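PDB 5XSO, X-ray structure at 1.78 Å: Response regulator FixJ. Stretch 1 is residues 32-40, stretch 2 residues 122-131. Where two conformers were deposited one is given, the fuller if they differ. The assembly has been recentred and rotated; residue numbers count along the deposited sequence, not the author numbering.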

# COMPACT_ATOMS: atom_id res chain seq x y z
N PHE A 32 -17.24 -6.47 -19.92
CA PHE A 32 -18.64 -6.87 -19.88
C PHE A 32 -18.99 -7.53 -18.54
O PHE A 32 -19.99 -7.14 -17.89
CB PHE A 32 -18.96 -7.80 -21.05
CG PHE A 32 -20.44 -7.96 -21.28
CD1 PHE A 32 -21.11 -9.08 -20.76
CD2 PHE A 32 -21.17 -6.96 -21.95
CE1 PHE A 32 -22.53 -9.21 -20.96
CE2 PHE A 32 -22.61 -7.07 -22.14
CZ PHE A 32 -23.25 -8.20 -21.65
N LEU A 33 -18.23 -8.53 -18.13
CA LEU A 33 -18.60 -9.27 -16.92
C LEU A 33 -18.50 -8.42 -15.65
O LEU A 33 -19.21 -8.70 -14.67
CB LEU A 33 -17.71 -10.53 -16.76
CG LEU A 33 -16.28 -10.42 -16.22
CD1 LEU A 33 -16.18 -10.43 -14.66
CD2 LEU A 33 -15.37 -11.61 -16.78
N LEU A 34 -17.56 -7.48 -15.57
CA LEU A 34 -17.48 -6.68 -14.36
C LEU A 34 -18.68 -5.73 -14.27
O LEU A 34 -19.20 -5.46 -13.17
CB LEU A 34 -16.17 -5.90 -14.37
CG LEU A 34 -14.92 -6.84 -14.27
CD1 LEU A 34 -13.65 -5.99 -14.54
CD2 LEU A 34 -14.88 -7.47 -12.91
N ASP A 35 -19.12 -5.21 -15.42
CA ASP A 35 -20.30 -4.35 -15.41
C ASP A 35 -21.52 -5.12 -14.93
O ASP A 35 -22.33 -4.60 -14.15
CB ASP A 35 -20.56 -3.78 -16.79
CG ASP A 35 -21.75 -2.80 -16.76
OD1 ASP A 35 -21.66 -1.79 -16.06
OD2 ASP A 35 -22.77 -3.15 -17.35
N SER A 36 -21.68 -6.37 -15.41
CA SER A 36 -22.82 -7.17 -14.98
C SER A 36 -22.81 -7.41 -13.48
O SER A 36 -23.88 -7.56 -12.88
CB SER A 36 -22.91 -8.52 -15.70
OG SER A 36 -22.80 -8.36 -17.11
N ALA A 37 -21.64 -7.46 -12.88
CA ALA A 37 -21.56 -7.62 -11.45
C ALA A 37 -21.71 -6.30 -10.70
O ALA A 37 -21.72 -6.31 -9.46
CB ALA A 37 -20.24 -8.32 -11.09
N GLY A 38 -21.77 -5.17 -11.38
CA GLY A 38 -21.99 -3.91 -10.71
C GLY A 38 -20.75 -3.11 -10.38
O GLY A 38 -20.86 -2.11 -9.65
N PHE A 39 -19.59 -3.47 -10.91
CA PHE A 39 -18.36 -2.70 -10.70
C PHE A 39 -18.20 -1.59 -11.74
O PHE A 39 -18.59 -1.76 -12.88
CB PHE A 39 -17.16 -3.64 -10.81
CG PHE A 39 -17.11 -4.64 -9.72
CD1 PHE A 39 -17.54 -5.93 -9.95
CD2 PHE A 39 -16.65 -4.28 -8.44
CE1 PHE A 39 -17.52 -6.86 -8.96
CE2 PHE A 39 -16.61 -5.22 -7.44
CZ PHE A 39 -17.03 -6.51 -7.68
N GLY A 40 -17.50 -0.52 -11.37
CA GLY A 40 -16.95 0.40 -12.37
C GLY A 40 -15.60 -0.08 -12.90
O GLY A 40 -14.84 -0.77 -12.21
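Stretch 2, residues 122-131: LTAMIESAIR

The packing of a helix against the end of another, with sequence-distant segments joined by carbon-to-carbon contacts, the polar residues Thr 123 and Glu 127 taking part through their CG2 and CG atoms, is well illustrated here. At the centre lies the methyl group of Thr 123, whose CG2 approaches Ala 37 CB at 3.6 Å, Leu 33 CD1 at 3.9 Å and Phe 39 CE1 at 4.0 Å; the backbones are nearest here, Ala 37 CA lying 7.2 Å from Thr 123 CA. Beside this point Leu 34, though its CA-to-CB bond points sideways, brings CD2 to 3.6 Å from Ile 126 CD1, and Leu 33 CD1 meets Leu 122 CD2 at 4.2 Å.

Stretch 2 is helical throughout, and its N-to-C direction makes an angle of 62° with that of helix 32-36 (signed crossing angle -62°), with a closest approach of 11.0 Å between axes. Contact also extends past helix 32-36 to Phe 39, delivered by a Schellman turn in which Gly 38 adopts positive phi and Phe 39 N bonds to Leu 34 O at 3.0 Å. The ring reaches from Thr 123 to Ile 130, about two turns of stretch 2; besides the Thr 123 contact, its CE2 lies 3.7 Å from Ile 126 CG2 and 4.2 Å from Ile 130 CD1. At the polar margin, Glu 127 CG borders the ring edge, 4.2 Å from Phe 39 CZ, while its carboxylate OE2 forms a salt bridge with Arg 131 NH1 (3.3 Å) within stretch 2. No hydrogen bond crosses the interface.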

# COMPACT_ATOMS: atom_id res chain seq x y z
N LEU A 122 -13.65 -14.56 -10.44
CA LEU A 122 -13.00 -13.25 -10.42
C LEU A 122 -13.77 -12.29 -9.52
O LEU A 122 -13.18 -11.59 -8.69
CB LEU A 122 -12.93 -12.66 -11.83
CG LEU A 122 -12.27 -11.28 -11.95
CD1 LEU A 122 -10.88 -11.23 -11.24
CD2 LEU A 122 -12.22 -10.90 -13.45
N THR A 123 -15.10 -12.22 -9.67
CA THR A 123 -15.79 -11.16 -8.94
C THR A 123 -15.77 -11.44 -7.44
O THR A 123 -15.58 -10.51 -6.64
CB THR A 123 -17.22 -10.95 -9.47
OG1 THR A 123 -17.91 -12.19 -9.50
CG2 THR A 123 -17.23 -10.33 -10.90
N ALA A 124 -15.86 -12.71 -7.03
CA ALA A 124 -15.68 -13.04 -5.61
C ALA A 124 -14.28 -12.68 -5.12
O ALA A 124 -14.10 -12.26 -3.96
CB ALA A 124 -15.92 -14.53 -5.37
N MET A 125 -13.26 -12.90 -5.94
CA MET A 125 -11.91 -12.56 -5.51
C MET A 125 -11.76 -11.06 -5.39
O MET A 125 -11.06 -10.58 -4.49
CB MET A 125 -10.90 -13.14 -6.51
CG MET A 125 -9.43 -12.92 -6.18
SD MET A 125 -8.43 -13.77 -7.47
CE MET A 125 -8.71 -15.47 -7.05
N ILE A 126 -12.37 -10.31 -6.31
CA ILE A 126 -12.29 -8.86 -6.23
C ILE A 126 -12.98 -8.37 -4.97
O ILE A 126 -12.48 -7.48 -4.29
CB ILE A 126 -12.94 -8.23 -7.49
CG1 ILE A 126 -12.05 -8.45 -8.72
CG2 ILE A 126 -13.24 -6.69 -7.24
CD1 ILE A 126 -12.82 -8.14 -10.09
N GLU A 127 -14.16 -8.92 -4.67
CA GLU A 127 -14.89 -8.44 -3.49
C GLU A 127 -14.07 -8.62 -2.24
O GLU A 127 -14.03 -7.73 -1.37
CB GLU A 127 -16.23 -9.16 -3.33
CG GLU A 127 -17.37 -8.45 -3.96
CD GLU A 127 -18.70 -9.01 -3.49
OE1 GLU A 127 -19.44 -9.55 -4.33
OE2 GLU A 127 -18.97 -8.92 -2.26
N SER A 128 -13.38 -9.75 -2.13
CA SER A 128 -12.55 -10.01 -0.97
C SER A 128 -11.36 -9.07 -0.92
O SER A 128 -11.05 -8.52 0.14
CB SER A 128 -12.10 -11.47 -0.98
OG SER A 128 -11.06 -11.72 -0.06
N ALA A 129 -10.72 -8.83 -2.07
CA ALA A 129 -9.56 -7.94 -2.15
C ALA A 129 -9.91 -6.52 -1.75
O ALA A 129 -9.14 -5.84 -1.05
CB ALA A 129 -9.04 -7.94 -3.59
N ILE A 130 -11.02 -6.02 -2.27
CA ILE A 130 -11.43 -4.66 -1.96
C ILE A 130 -11.75 -4.55 -0.48
O ILE A 130 -11.34 -3.59 0.19
CB ILE A 130 -12.63 -4.25 -2.82
CG1 ILE A 130 -12.19 -3.96 -4.25
CG2 ILE A 130 -13.25 -2.97 -2.26
CD1 ILE A 130 -13.34 -3.68 -5.23
N ARG A 131 -12.47 -5.53 0.04
CA ARG A 131 -12.86 -5.51 1.45
C ARG A 131 -11.63 -5.46 2.36
O ARG A 131 -11.61 -4.71 3.35
CB ARG A 131 -13.74 -6.72 1.76
CG ARG A 131 -14.20 -6.84 3.20
CD ARG A 131 -15.14 -8.05 3.38
NE ARG A 131 -16.20 -8.10 2.38
CZ ARG A 131 -16.38 -9.09 1.51
NH1 ARG A 131 -17.38 -9.04 0.63
NH2 ARG A 131 -15.55 -10.13 1.50